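Acetylxylan esterase (PDB 5BN1) removes acetyl groups from the xylose units of xylan and xylo-oligosaccharides, working as an octameric serine esterase of the GDSL family in xylan breakdown. Local coordinates at residues Leu9-Asp14 with Ile54-Lys59. The protein carries 1 engineered substitution. Numbering follows the deposited sequence. Where two conformers were deposited one is given.
Sequences LLFIGD and IRVVNK
Leu9 to Phe11 pair in parallel with Val56 to Asn58, joining the first strand of the SGNH-hydrolase sheet to its edge strand within this chain, 55-58; the short segment axes come within 4.7 Å, at 17°. Four backbone hydrogen bonds define the register: Leu9 N to Arg55 O, Val57 N to Leu9 O, Phe11 N to Val57 O and Lys59 N to Phe11 O, with N-H...O angles of 158° to 171°. Leu9 O and Val57 O each also receive a CA-H contact, from Val56 CA at 3.2 Å and Leu10 CA at 3.4 Å.

Packing is tightest on the face carrying Leu9, Phe11, Val56 and Asn58. Val56 CG1, anti to its backbone N, reaches the edge of the Phe11 ring in plane, 3.6 Å from CE2, while Leu9 CD1 lies over one ring face toward the rim. Helix 37-48 covers Val56 and Phe11, and Phe207 meets the ring. On the other face Leu10 CG stands 4.3 Å from Val57 CB.

The contact slackens at the partly exposed start of 54-59, where Leu9 CD2 and Ile54 CD1 are 4.5 Å apart. In the conformer given, Arg55 NH2 forms a salt bridge with Glu27 OE2, and NH1 one with Glu105 OE1 of a neighbouring subunit. At the far end, where 9-14 leads on to the inferred nucleophile Ser15, the Lys59 chain beside Ile12 is bent at chi2 and leads away from 9-14, and NZ makes a hydrogen bond to Pro24 O, while Ile12 CG1 rests 3.6 Å from Lys59 O, which also accepts a hydrogen bond from Arg72 NH1.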
ATOM      1  N   LEU A   9     -33.479 -15.572  -1.741  1.00 18.51           N
ATOM      2  CA  LEU A   9     -33.849 -14.416  -0.944  1.00 17.23           C
ATOM      3  C   LEU A   9     -32.840 -13.356  -1.251  1.00 18.10           C
ATOM      4  O   LEU A   9     -31.623 -13.572  -1.090  1.00 16.54           O
ATOM      5  CB  LEU A   9     -33.828 -14.756   0.540  1.00 17.04           C
ATOM      6  CG  LEU A   9     -33.785 -13.598   1.563  1.00 17.17           C
ATOM      7  CD1 LEU A   9     -34.987 -12.662   1.412  1.00 17.20           C
ATOM      8  CD2 LEU A   9     -33.817 -14.208   2.929  1.00 20.03           C
ATOM      9  N   LEU A  10     -33.282 -12.198  -1.747  1.00 15.92           N
ATOM     10  CA  LEU A  10     -32.452 -11.144  -2.192  1.00 15.59           C
ATOM     11  C   LEU A  10     -32.730  -9.971  -1.304  1.00 15.77           C
ATOM     12  O   LEU A  10     -33.857  -9.524  -1.127  1.00 15.64           O
ATOM     13  CB  LEU A  10     -32.689 -10.759  -3.652  1.00 17.28           C
ATOM     14  CG  LEU A  10     -31.887  -9.665  -4.275  1.00 18.89           C
ATOM     15  CD1 LEU A  10     -31.804  -9.913  -5.779  1.00 21.98           C
ATOM     16  CD2 LEU A  10     -32.523  -8.302  -4.107  1.00 18.24           C
ATOM     17  N   PHE A  11     -31.661  -9.359  -0.719  1.00 13.99           N
ATOM     18  CA  PHE A  11     -31.744  -8.170   0.133  1.00 15.46           C
ATOM     19  C   PHE A  11     -31.223  -7.008  -0.662  1.00 13.36           C
ATOM     20  O   PHE A  11     -30.216  -7.042  -1.364  1.00 16.06           O
ATOM     21  CB  PHE A  11     -30.860  -8.337   1.384  1.00 14.76           C
ATOM     22  CG  PHE A  11     -31.346  -9.325   2.377  1.00 14.36           C
ATOM     23  CD1 PHE A  11     -32.061  -8.906   3.434  1.00 13.77           C
ATOM     24  CD2 PHE A  11     -30.909 -10.680   2.306  1.00 15.60           C
ATOM     25  CE1 PHE A  11     -32.506  -9.768   4.426  1.00 17.04           C
ATOM     26  CE2 PHE A  11     -31.304 -11.538   3.305  1.00 14.51           C
ATOM     27  CZ  PHE A  11     -32.091 -11.127   4.340  1.00 15.16           C
ATOM     28  N   ILE A  12     -31.983  -5.893  -0.530  1.00 14.52           N
ATOM     29  CA  ILE A  12     -31.609  -4.673  -1.190  1.00 14.59           C
ATOM     30  C   ILE A  12     -31.848  -3.478  -0.228  1.00 13.56           C
ATOM     31  O   ILE A  12     -32.693  -3.510   0.668  1.00 14.80           O
ATOM     32  CB  ILE A  12     -32.196  -4.489  -2.596  1.00 15.16           C
ATOM     33  CG1 ILE A  12     -31.458  -3.427  -3.414  1.00 15.36           C
ATOM     34  CG2 ILE A  12     -33.704  -4.269  -2.479  1.00 15.75           C
ATOM     35  CD1 ILE A  12     -31.767  -3.391  -4.924  1.00 16.62           C
ATOM     36  N   GLY A  13     -30.981  -2.464  -0.365  1.00 13.55           N
ATOM     37  CA  GLY A  13     -31.005  -1.351   0.482  1.00 14.10           C
ATOM     38  C   GLY A  13     -29.711  -0.554   0.317  1.00 12.29           C
ATOM     39  O   GLY A  13     -29.074  -0.536  -0.716  1.00 12.77           O
ATOM     40  N   ASP A  14     -29.396   0.166   1.424  1.00 12.67           N
ATOM     41  CA  ASP A  14     -28.238   1.100   1.518  1.00 13.70           C
ATOM     42  C   ASP A  14     -27.050   0.468   2.269  1.00 12.91           C
ATOM     43  O   ASP A  14     -26.942  -0.715   2.290  1.00 14.75           O
ATOM     44  CB  ASP A  14     -28.768   2.397   2.093  1.00 13.71           C
ATOM     45  CG  ASP A  14     -29.394   2.234   3.405  1.00 15.35           C
ATOM     46  OD1 ASP A  14     -29.023   1.320   4.177  1.00 14.75           O
ATOM     47  OD2 ASP A  14     -30.362   2.946   3.718  1.00 15.82           O
ATOM     48  N   ILE A  54     -31.749 -22.162   1.675  1.00 23.76           N
ATOM     49  CA  ILE A  54     -32.009 -20.891   0.991  1.00 25.50           C
ATOM     50  C   ILE A  54     -30.769 -20.354   0.350  1.00 24.78           C
ATOM     51  O   ILE A  54     -29.645 -20.577   0.887  1.00 30.43           O
ATOM     52  CB  ILE A  54     -32.623 -19.845   1.910  1.00 29.80           C
ATOM     53  CG1 ILE A  54     -31.770 -19.611   3.093  1.00 37.44           C
ATOM     54  CG2 ILE A  54     -33.991 -20.279   2.357  1.00 36.85           C
ATOM     55  CD1 ILE A  54     -32.164 -18.292   3.712  1.00 45.68           C
ATOM     56  N   ARG A  55     -30.943 -19.714  -0.800  1.00 20.26           N
ATOM     57  CA  ARG A  55     -29.841 -19.054  -1.423  0.50 21.57           C
ATOM     58  C   ARG A  55     -30.096 -17.551  -1.244  1.00 23.30           C
ATOM     59  O   ARG A  55     -31.139 -17.083  -1.360  1.00 23.55           O
ATOM     60  CB  ARG A  55     -29.697 -19.348  -2.895  0.50 26.21           C
ATOM     61  CG  ARG A  55     -30.050 -20.749  -3.349  0.50 28.07           C
ATOM     62  CD  ARG A  55     -30.041 -20.596  -4.878  0.50 31.49           C
ATOM     63  NE  ARG A  55     -29.130 -19.440  -5.135  0.50 34.53           N
ATOM     64  CZ  ARG A  55     -28.879 -18.894  -6.317  0.50 32.65           C
ATOM     65  NH1 ARG A  55     -29.503 -19.331  -7.399  0.50 35.46           N
ATOM     66  NH2 ARG A  55     -28.058 -17.881  -6.405  0.50 35.17           N
ATOM     67  N   VAL A  56     -29.068 -16.871  -0.769  1.00 22.00           N
ATOM     68  CA  VAL A  56     -29.149 -15.443  -0.389  1.00 21.54           C
ATOM     69  C   VAL A  56     -28.195 -14.614  -1.161  1.00 20.88           C
ATOM     70  O   VAL A  56     -27.026 -14.958  -1.389  1.00 22.95           O
ATOM     71  CB  VAL A  56     -28.994 -15.274   1.133  1.00 21.70           C
ATOM     72  CG1 VAL A  56     -29.088 -13.788   1.539  1.00 20.85           C
ATOM     73  CG2 VAL A  56     -29.981 -16.082   1.892  1.00 23.79           C
ATOM     74  N   VAL A  57     -28.685 -13.440  -1.658  1.00 18.53           N
ATOM     75  CA  VAL A  57     -27.949 -12.482  -2.430  1.00 18.19           C
ATOM     76  C   VAL A  57     -28.094 -11.081  -1.722  1.00 18.62           C
ATOM     77  O   VAL A  57     -29.172 -10.764  -1.255  1.00 17.06           O
ATOM     78  CB  VAL A  57     -28.520 -12.350  -3.874  1.00 25.33           C
ATOM     79  CG1 VAL A  57     -27.639 -11.478  -4.703  1.00 26.03           C
ATOM     80  CG2 VAL A  57     -28.675 -13.722  -4.530  1.00 32.00           C
ATOM     81  N   ASN A  58     -26.975 -10.356  -1.622  1.00 17.16           N
ATOM     82  CA  ASN A  58     -26.967  -9.030  -1.058  1.00 16.27           C
ATOM     83  C   ASN A  58     -26.666  -8.024  -2.079  1.00 15.23           C
ATOM     84  O   ASN A  58     -25.596  -7.916  -2.684  1.00 17.40           O
ATOM     85  CB  ASN A  58     -25.914  -8.972   0.073  1.00 15.18           C
ATOM     86  CG  ASN A  58     -25.982  -7.650   0.837  1.00 17.76           C
ATOM     87  OD1 ASN A  58     -26.558  -6.663   0.381  1.00 16.32           O
ATOM     88  ND2 ASN A  58     -25.286  -7.601   1.988  1.00 15.06           N
ATOM     89  N   LYS A  59     -27.681  -7.200  -2.403  1.00 15.81           N
ATOM     90  CA  LYS A  59     -27.604  -6.120  -3.358  1.00 16.65           C
ATOM     91  C   LYS A  59     -27.609  -4.721  -2.762  1.00 15.93           C
ATOM     92  O   LYS A  59     -27.881  -3.710  -3.423  1.00 15.87           O
ATOM     93  CB  LYS A  59     -28.694  -6.260  -4.491  1.00 16.92           C
ATOM     94  CG  LYS A  59     -28.411  -7.487  -5.351  1.00 18.91           C
ATOM     95  CD  LYS A  59     -27.251  -7.350  -6.228  1.00 23.39           C
ATOM     96  CE  LYS A  59     -27.193  -8.450  -7.315  1.00 27.32           C
ATOM     97  NZ  LYS A  59     -26.071  -8.240  -8.261  1.00 33.20           N
TER